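Local coordinates for COG1633: Uncharacterized conserved protein (Magnetospirillum magnetotacticum, PDB 2OH3) that binds zinc within a rubrerythrin-like, ferritin-type four-helix bundle and is otherwise of unconfirmed function, at residues Leu98-Met109 with Glu135-Ile146. Numbering follows the deposited sequence.
With ZN (zinc ion), chain B.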
ATOM      1  N   LEU A  98      -3.470  -2.820  16.895  1.00 32.71           N
ATOM      2  CA  LEU A  98      -2.766  -4.027  17.239  1.00 32.51           C
ATOM      3  C   LEU A  98      -3.192  -5.197  16.362  1.00 32.72           C
ATOM      4  O   LEU A  98      -2.369  -6.019  15.982  1.00 31.78           O
ATOM      5  CB  LEU A  98      -3.011  -4.403  18.693  1.00 32.45           C
ATOM      6  CG  LEU A  98      -2.371  -3.684  19.855  1.00 32.23           C
ATOM      7  CD1 LEU A  98      -3.108  -4.052  21.176  1.00 33.18           C
ATOM      8  CD2 LEU A  98      -0.888  -4.020  19.963  1.00 33.99           C
ATOM      9  N   ARG A  99      -4.498  -5.330  16.129  1.00 33.50           N
ATOM     10  CA  ARG A  99      -5.011  -6.389  15.274  1.00 34.36           C
ATOM     11  C   ARG A  99      -4.561  -6.228  13.829  1.00 34.02           C
ATOM     12  O   ARG A  99      -4.320  -7.203  13.166  1.00 32.60           O
ATOM     13  CB  ARG A  99      -6.525  -6.436  15.336  1.00 35.08           C
ATOM     14  CG  ARG A  99      -7.000  -7.129  16.642  1.00 40.01           C
ATOM     15  CD  ARG A  99      -8.435  -7.651  16.625  1.00 47.80           C
ATOM     16  NE  ARG A  99      -8.689  -8.780  15.727  1.00 51.95           N
ATOM     17  CZ  ARG A  99      -8.193 -10.019  15.849  1.00 56.22           C
ATOM     18  NH1 ARG A  99      -7.328 -10.362  16.816  1.00 60.10           N
ATOM     19  NH2 ARG A  99      -8.544 -10.937  14.959  1.00 55.32           N
ATOM     20  N   TYR A 100      -4.519  -4.991  13.349  1.00 33.96           N
ATOM     21  CA  TYR A 100      -4.040  -4.677  11.999  1.00 35.43           C
ATOM     22  C   TYR A 100      -2.566  -5.079  11.898  1.00 34.30           C
ATOM     23  O   TYR A 100      -2.092  -5.729  10.921  1.00 33.08           O
ATOM     24  CB  TYR A 100      -4.203  -3.149  11.748  1.00 37.20           C
ATOM     25  CG  TYR A 100      -3.610  -2.658  10.433  1.00 38.64           C
ATOM     26  CD1 TYR A 100      -4.005  -3.222   9.232  1.00 39.67           C
ATOM     27  CD2 TYR A 100      -2.664  -1.643  10.403  1.00 40.29           C
ATOM     28  CE1 TYR A 100      -3.469  -2.810   8.029  1.00 39.93           C
ATOM     29  CE2 TYR A 100      -2.127  -1.212   9.196  1.00 40.33           C
ATOM     30  CZ  TYR A 100      -2.550  -1.805   8.021  1.00 40.56           C
ATOM     31  OH  TYR A 100      -2.055  -1.394   6.811  1.00 44.03           O
ATOM     32  N   ALA A 101      -1.820  -4.698  12.907  1.00 34.80           N
ATOM     33  CA  ALA A 101      -0.378  -5.019  12.912  1.00 34.02           C
ATOM     34  C   ALA A 101      -0.183  -6.521  12.943  1.00 34.27           C
ATOM     35  O   ALA A 101       0.575  -7.091  12.171  1.00 34.96           O
ATOM     36  CB  ALA A 101       0.324  -4.378  14.129  1.00 35.02           C
ATOM     37  N   ARG A 102      -0.921  -7.186  13.818  1.00 34.02           N
ATOM     38  CA  ARG A 102      -0.877  -8.633  13.881  1.00 34.28           C
ATOM     39  C   ARG A 102      -1.187  -9.359  12.557  1.00 34.83           C
ATOM     40  O   ARG A 102      -0.511 -10.326  12.232  1.00 32.98           O
ATOM     41  CB  ARG A 102      -1.830  -9.118  14.949  1.00 33.66           C
ATOM     42  CG  ARG A 102      -1.749 -10.605  15.174  1.00 36.64           C
ATOM     43  CD  ARG A 102      -2.858 -11.000  16.117  1.00 40.90           C
ATOM     44  NE  ARG A 102      -2.963 -12.443  16.175  1.00 44.26           N
ATOM     45  CZ  ARG A 102      -3.942 -13.157  15.620  1.00 45.95           C
ATOM     46  NH1 ARG A 102      -4.923 -12.561  14.947  1.00 46.69           N
ATOM     47  NH2 ARG A 102      -3.914 -14.486  15.734  1.00 46.79           N
ATOM     48  N   ASP A 103      -2.275  -8.970  11.886  1.00 35.59           N
ATOM     49  CA  ASP A 103      -2.599  -9.485  10.549  1.00 36.68           C
ATOM     50  C   ASP A 103      -1.434  -9.489   9.572  1.00 36.37           C
ATOM     51  O   ASP A 103      -1.158 -10.474   8.892  1.00 36.86           O
ATOM     52  CB  ASP A 103      -3.709  -8.652   9.924  1.00 37.68           C
ATOM     53  CG  ASP A 103      -5.064  -9.043  10.413  1.00 43.00           C
ATOM     54  OD1 ASP A 103      -5.163 -10.045  11.179  1.00 49.61           O
ATOM     55  OD2 ASP A 103      -6.020  -8.291  10.090  1.00 49.70           O
ATOM     56  N   ASN A 104      -0.727  -8.381   9.538  1.00 37.02           N
ATOM     57  CA  ASN A 104       0.399  -8.246   8.650  1.00 36.51           C
ATOM     58  C   ASN A 104       1.684  -8.919   9.107  1.00 37.10           C
ATOM     59  O   ASN A 104       2.461  -9.356   8.284  1.00 37.67           O
ATOM     60  CB  ASN A 104       0.541  -6.779   8.321  1.00 36.20           C
ATOM     61  CG  ASN A 104      -0.610  -6.303   7.518  1.00 37.26           C
ATOM     62  OD1 ASN A 104      -0.708  -6.659   6.356  1.00 36.21           O
ATOM     63  ND2 ASN A 104      -1.547  -5.551   8.140  1.00 36.16           N
ATOM     64  N   GLU A 105       1.898  -9.036  10.416  1.00 36.17           N
ATOM     65  CA  GLU A 105       2.961  -9.867  10.957  1.00 35.49           C
ATOM     66  C   GLU A 105       2.778 -11.292  10.496  1.00 35.86           C
ATOM     67  O   GLU A 105       3.735 -11.932  10.120  1.00 35.31           O
ATOM     68  CB  GLU A 105       2.925  -9.872  12.496  1.00 35.99           C
ATOM     69  CG  GLU A 105       3.423  -8.617  13.164  1.00 36.13           C
ATOM     70  CD  GLU A 105       4.912  -8.495  13.113  1.00 39.42           C
ATOM     71  OE1 GLU A 105       5.572  -9.529  12.954  1.00 38.97           O
ATOM     72  OE2 GLU A 105       5.435  -7.375  13.241  1.00 44.73           O
ATOM     73  N   ILE A 106       1.535 -11.783  10.594  1.00 35.24           N
ATOM     74  CA  ILE A 106       1.173 -13.127  10.157  1.00 36.55           C
ATOM     75  C   ILE A 106       1.398 -13.355   8.652  1.00 36.67           C
ATOM     76  O   ILE A 106       1.914 -14.407   8.251  1.00 37.16           O
ATOM     77  CB  ILE A 106      -0.294 -13.465  10.480  1.00 35.70           C
ATOM     78  CG1 ILE A 106      -0.502 -13.597  11.990  1.00 38.04           C
ATOM     79  CG2 ILE A 106      -0.676 -14.805   9.840  1.00 38.46           C
ATOM     80  CD1 ILE A 106      -1.980 -13.823  12.424  1.00 36.09           C
ATOM     81  N   ARG A 107       1.015 -12.392   7.833  1.00 36.88           N
ATOM     82  CA  ARG A 107       1.297 -12.480   6.400  1.00 38.63           C
ATOM     83  C   ARG A 107       2.806 -12.575   6.136  1.00 38.42           C
ATOM     84  O   ARG A 107       3.240 -13.361   5.320  1.00 39.94           O
ATOM     85  CB  ARG A 107       0.675 -11.304   5.641  1.00 38.39           C
ATOM     86  CG  ARG A 107      -0.841 -11.388   5.599  1.00 41.10           C
ATOM     87  CD  ARG A 107      -1.527 -10.244   4.836  1.00 41.45           C
ATOM     88  NE  ARG A 107      -2.937 -10.171   5.228  1.00 44.74           N
ATOM     89  N   GLY A 108       3.613 -11.799   6.836  1.00 38.05           N
ATOM     90  CA  GLY A 108       5.049 -11.896   6.647  1.00 37.59           C
ATOM     91  C   GLY A 108       5.582 -13.256   7.072  1.00 37.99           C
ATOM     92  O   GLY A 108       6.352 -13.860   6.354  1.00 39.37           O
HETATM   93  N   MSE A 109       5.138 -13.751   8.232  1.00 37.98           N
HETATM   94  CA  MSE A 109       5.502 -15.071   8.730  1.00 36.82           C
HETATM   95  C   MSE A 109       5.211 -16.115   7.711  1.00 37.67           C
HETATM   96  O   MSE A 109       6.044 -16.995   7.458  1.00 36.67           O
HETATM   97  CB  MSE A 109       4.704 -15.422   9.985  1.00 36.48           C
HETATM   98  CG  MSE A 109       5.156 -16.660  10.698  1.00 36.13           C
HETATM   99 SE   MSE A 109       3.858 -17.169  12.030  0.75 34.21          SE
HETATM  100  CE  MSE A 109       2.396 -17.547  10.932  1.00 37.10           C
ATOM    101  N   GLU A 135       9.177 -14.039  13.412  1.00 39.28           N
ATOM    102  CA  GLU A 135       7.937 -13.347  13.165  1.00 39.32           C
ATOM    103  C   GLU A 135       6.851 -13.953  14.003  1.00 38.79           C
ATOM    104  O   GLU A 135       5.992 -13.233  14.479  1.00 39.09           O
ATOM    105  CB  GLU A 135       7.593 -13.345  11.666  1.00 39.68           C
ATOM    106  CG  GLU A 135       8.653 -12.563  10.879  1.00 40.56           C
ATOM    107  CD  GLU A 135       8.867 -11.176  11.465  1.00 41.67           C
ATOM    108  OE1 GLU A 135       7.864 -10.527  11.726  1.00 41.31           O
ATOM    109  OE2 GLU A 135      10.008 -10.756  11.727  1.00 43.40           O
ATOM    110  N   ALA A 136       6.928 -15.269  14.219  1.00 38.76           N
ATOM    111  CA  ALA A 136       5.973 -16.023  15.048  1.00 38.66           C
ATOM    112  C   ALA A 136       5.999 -15.559  16.487  1.00 38.65           C
ATOM    113  O   ALA A 136       4.963 -15.467  17.149  1.00 38.40           O
ATOM    114  CB  ALA A 136       6.266 -17.532  14.980  1.00 37.89           C
ATOM    115  N   GLU A 137       7.182 -15.211  16.972  1.00 39.61           N
ATOM    116  CA  GLU A 137       7.284 -14.659  18.322  1.00 40.05           C
ATOM    117  C   GLU A 137       6.602 -13.303  18.368  1.00 38.54           C
ATOM    118  O   GLU A 137       6.102 -12.915  19.401  1.00 37.96           O
ATOM    119  CB  GLU A 137       8.729 -14.492  18.735  1.00 40.16           C
ATOM    120  CG  GLU A 137       9.411 -15.774  18.983  1.00 45.03           C
ATOM    121  CD  GLU A 137      10.868 -15.549  19.331  1.00 52.87           C
ATOM    122  OE1 GLU A 137      11.148 -15.161  20.486  1.00 57.88           O
ATOM    123  OE2 GLU A 137      11.738 -15.741  18.448  1.00 58.99           O
ATOM    124  N   HIS A 138       6.607 -12.569  17.265  1.00 37.65           N
ATOM    125  CA  HIS A 138       5.927 -11.251  17.242  1.00 37.63           C
ATOM    126  C   HIS A 138       4.426 -11.384  17.308  1.00 37.50           C
ATOM    127  O   HIS A 138       3.754 -10.611  17.992  1.00 36.85           O
ATOM    128  CB  HIS A 138       6.288 -10.475  16.007  1.00 38.17           C
ATOM    129  CG  HIS A 138       7.740 -10.157  15.920  1.00 38.02           C
ATOM    130  ND1 HIS A 138       8.314  -9.581  14.808  1.00 38.79           N
ATOM    131  CD2 HIS A 138       8.743 -10.335  16.812  1.00 40.78           C
ATOM    132  CE1 HIS A 138       9.610  -9.430  15.012  1.00 37.11           C
ATOM    133  NE2 HIS A 138       9.896  -9.861  16.224  1.00 37.49           N
ATOM    134  N   VAL A 139       3.909 -12.389  16.614  1.00 36.75           N
ATOM    135  CA  VAL A 139       2.484 -12.647  16.610  1.00 37.53           C
ATOM    136  C   VAL A 139       2.063 -12.996  18.020  1.00 37.47           C
ATOM    137  O   VAL A 139       1.111 -12.424  18.530  1.00 39.15           O
ATOM    138  CB  VAL A 139       2.121 -13.774  15.619  1.00 37.03           C
ATOM    139  CG1 VAL A 139       0.658 -14.123  15.702  1.00 38.84           C
ATOM    140  CG2 VAL A 139       2.475 -13.331  14.200  1.00 36.99           C
ATOM    141  N   VAL A 140       2.789 -13.903  18.662  1.00 37.76           N
ATOM    142  CA  VAL A 140       2.472 -14.303  20.027  1.00 38.13           C
ATOM    143  C   VAL A 140       2.488 -13.103  20.983  1.00 37.76           C
ATOM    144  O   VAL A 140       1.604 -12.968  21.804  1.00 36.18           O
ATOM    145  CB  VAL A 140       3.449 -15.389  20.521  1.00 38.89           C
ATOM    146  CG1 VAL A 140       3.303 -15.623  22.028  1.00 40.11           C
ATOM    147  CG2 VAL A 140       3.219 -16.702  19.737  1.00 39.31           C
ATOM    148  N   ALA A 141       3.500 -12.236  20.868  1.00 38.31           N
ATOM    149  CA  ALA A 141       3.577 -11.020  21.681  1.00 38.05           C
ATOM    150  C   ALA A 141       2.376 -10.074  21.475  1.00 38.42           C
ATOM    151  O   ALA A 141       1.801  -9.552  22.435  1.00 37.86           O
ATOM    152  CB  ALA A 141       4.872 -10.298  21.395  1.00 38.53           C
ATOM    153  N   LEU A 142       1.994  -9.847  20.221  1.00 38.73           N
ATOM    154  CA  LEU A 142       0.807  -9.036  19.901  1.00 38.46           C
ATOM    155  C   LEU A 142      -0.491  -9.674  20.420  1.00 38.70           C
ATOM    156  O   LEU A 142      -1.374  -8.958  20.873  1.00 39.05           O
ATOM    157  CB  LEU A 142       0.712  -8.750  18.399  1.00 38.22           C
ATOM    158  CG  LEU A 142       1.802  -7.830  17.816  1.00 38.80           C
ATOM    159  CD1 LEU A 142       1.802  -7.871  16.356  1.00 41.35           C
ATOM    160  CD2 LEU A 142       1.655  -6.390  18.280  1.00 39.75           C
ATOM    161  N   ASP A 143      -0.593 -11.002  20.373  1.00 39.49           N
ATOM    162  CA  ASP A 143      -1.727 -11.738  20.992  1.00 40.09           C
ATOM    163  C   ASP A 143      -1.875 -11.457  22.482  1.00 41.40           C
ATOM    164  O   ASP A 143      -2.985 -11.321  22.976  1.00 40.42           O
ATOM    165  CB  ASP A 143      -1.573 -13.251  20.831  1.00 40.08           C
ATOM    166  CG  ASP A 143      -1.881 -13.755  19.425  1.00 40.31           C
ATOM    167  OD1 ASP A 143      -2.548 -13.049  18.658  1.00 39.92           O
ATOM    168  OD2 ASP A 143      -1.475 -14.900  19.101  1.00 40.16           O
ATOM    169  N   LYS A 144      -0.753 -11.417  23.193  1.00 43.32           N
ATOM    170  CA  LYS A 144      -0.735 -11.121  24.632  1.00 45.36           C
ATOM    171  C   LYS A 144      -1.200  -9.692  24.896  1.00 45.79           C
ATOM    172  O   LYS A 144      -1.891  -9.420  25.875  1.00 46.08           O
ATOM    173  CB  LYS A 144       0.677 -11.344  25.215  1.00 45.41           C
ATOM    174  CG  LYS A 144       1.030 -12.819  25.372  1.00 47.74           C
ATOM    175  CD  LYS A 144       2.526 -13.049  25.568  1.00 48.23           C
ATOM    176  CE  LYS A 144       2.818 -14.488  26.034  1.00 51.57           C
ATOM    177  NZ  LYS A 144       4.300 -14.752  26.171  1.00 53.39           N
ATOM    178  N   TRP A 145      -0.837  -8.781  24.001  1.00 46.94           N
ATOM    179  CA  TRP A 145      -1.284  -7.394  24.104  1.00 48.05           C
ATOM    180  C   TRP A 145      -2.767  -7.253  23.842  1.00 47.32           C
ATOM    181  O   TRP A 145      -3.475  -6.585  24.595  1.00 46.93           O
ATOM    182  CB  TRP A 145      -0.469  -6.489  23.180  1.00 50.54           C
ATOM    183  CG  TRP A 145       0.692  -6.001  23.913  1.00 52.54           C
ATOM    184  CD1 TRP A 145       1.949  -6.554  23.947  1.00 55.61           C
ATOM    185  CD2 TRP A 145       0.705  -4.899  24.825  1.00 55.98           C
ATOM    186  NE1 TRP A 145       2.751  -5.843  24.819  1.00 56.93           N
ATOM    187  CE2 TRP A 145       2.008  -4.825  25.375  1.00 58.67           C
ATOM    188  CE3 TRP A 145      -0.249  -3.941  25.210  1.00 57.02           C
ATOM    189  CZ2 TRP A 145       2.379  -3.822  26.303  1.00 56.92           C
ATOM    190  CZ3 TRP A 145       0.118  -2.956  26.136  1.00 55.94           C
ATOM    191  CH2 TRP A 145       1.417  -2.903  26.661  1.00 55.56           C
ATOM    192  N   ILE A 146      -3.224  -7.897  22.781  1.00 46.10           N
ATOM    193  CA  ILE A 146      -4.615  -7.833  22.385  1.00 45.80           C
ATOM    194  C   ILE A 146      -5.470  -8.348  23.557  1.00 46.24           C
ATOM    195  O   ILE A 146      -6.458  -7.722  23.915  1.00 46.41           O
ATOM    196  CB  ILE A 146      -4.826  -8.594  21.039  1.00 45.35           C
ATOM    197  CG1 ILE A 146      -4.259  -7.774  19.890  1.00 43.61           C
ATOM    198  CG2 ILE A 146      -6.290  -8.863  20.747  1.00 45.69           C
ATOM    199  CD1 ILE A 146      -3.924  -8.570  18.685  1.00 42.51           C
TER
HETATM  200 ZN    ZN B 300       7.525  -9.153  12.950  1.00 27.11          ZN
HETATM  201  O   HOH W   1       6.027 -10.704   9.546  1.00 34.61           O
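L98 lies against the last turn of 135-146: its CB packs on CG1 of I146 at 3.8 Å, CD2 meets CD2 of L142, and both methyls touch the CB of W145. The antiparallel helix pair, with axes 160° apart, illustrates how a ferritin-like bundle sets a metal site into an interface of mostly apolar packing edged by a salt bridge. One turn on, R102 fits as a knob among V139, L142, D143 and I146. With CG anti to the backbone N (chi1 -174°) and the chain extended to NE, it lies across I146 CD1 and forms a short salt bridge, NE to OD1 of D143 at 2.6 Å. OD1 alone comes close, and the guanidinium and carboxylate planes stand 45° apart, so this is not a flat two-pronged pair. I106 CD1 covers the centre of one guanidinium face.

E105 is the next knob, set among E135, H138, V139 and L142; its CG rests on L142 CD1, and the bend at chi2 carries the carboxylate to the zinc ion. OE1 binds the metal at 2.0 Å, E135 OE1 at 1.9 Å and H138 ND1 at 2.1 Å; one atom from outside the two segments completes the coordination, and E105 OE2 is a longer contact at 2.8 Å. The OE1 atoms of E105 and E135 approach within 2.8 Å because they share the cation, which probably offsets their repulsion. A water donates to both E105 O and E135 OE1. Beyond it, I106 CG1 meets both methyls of V139, and the selenium of M109 lies against A136 CB.

Y24 of helix 6-33 hydrogen-bonds E105 OE2, while M46 and F49 of helix 37-61 pack beside the zinc ligands, F49 edge-to-face with H138; the site thus faces the bundle interior.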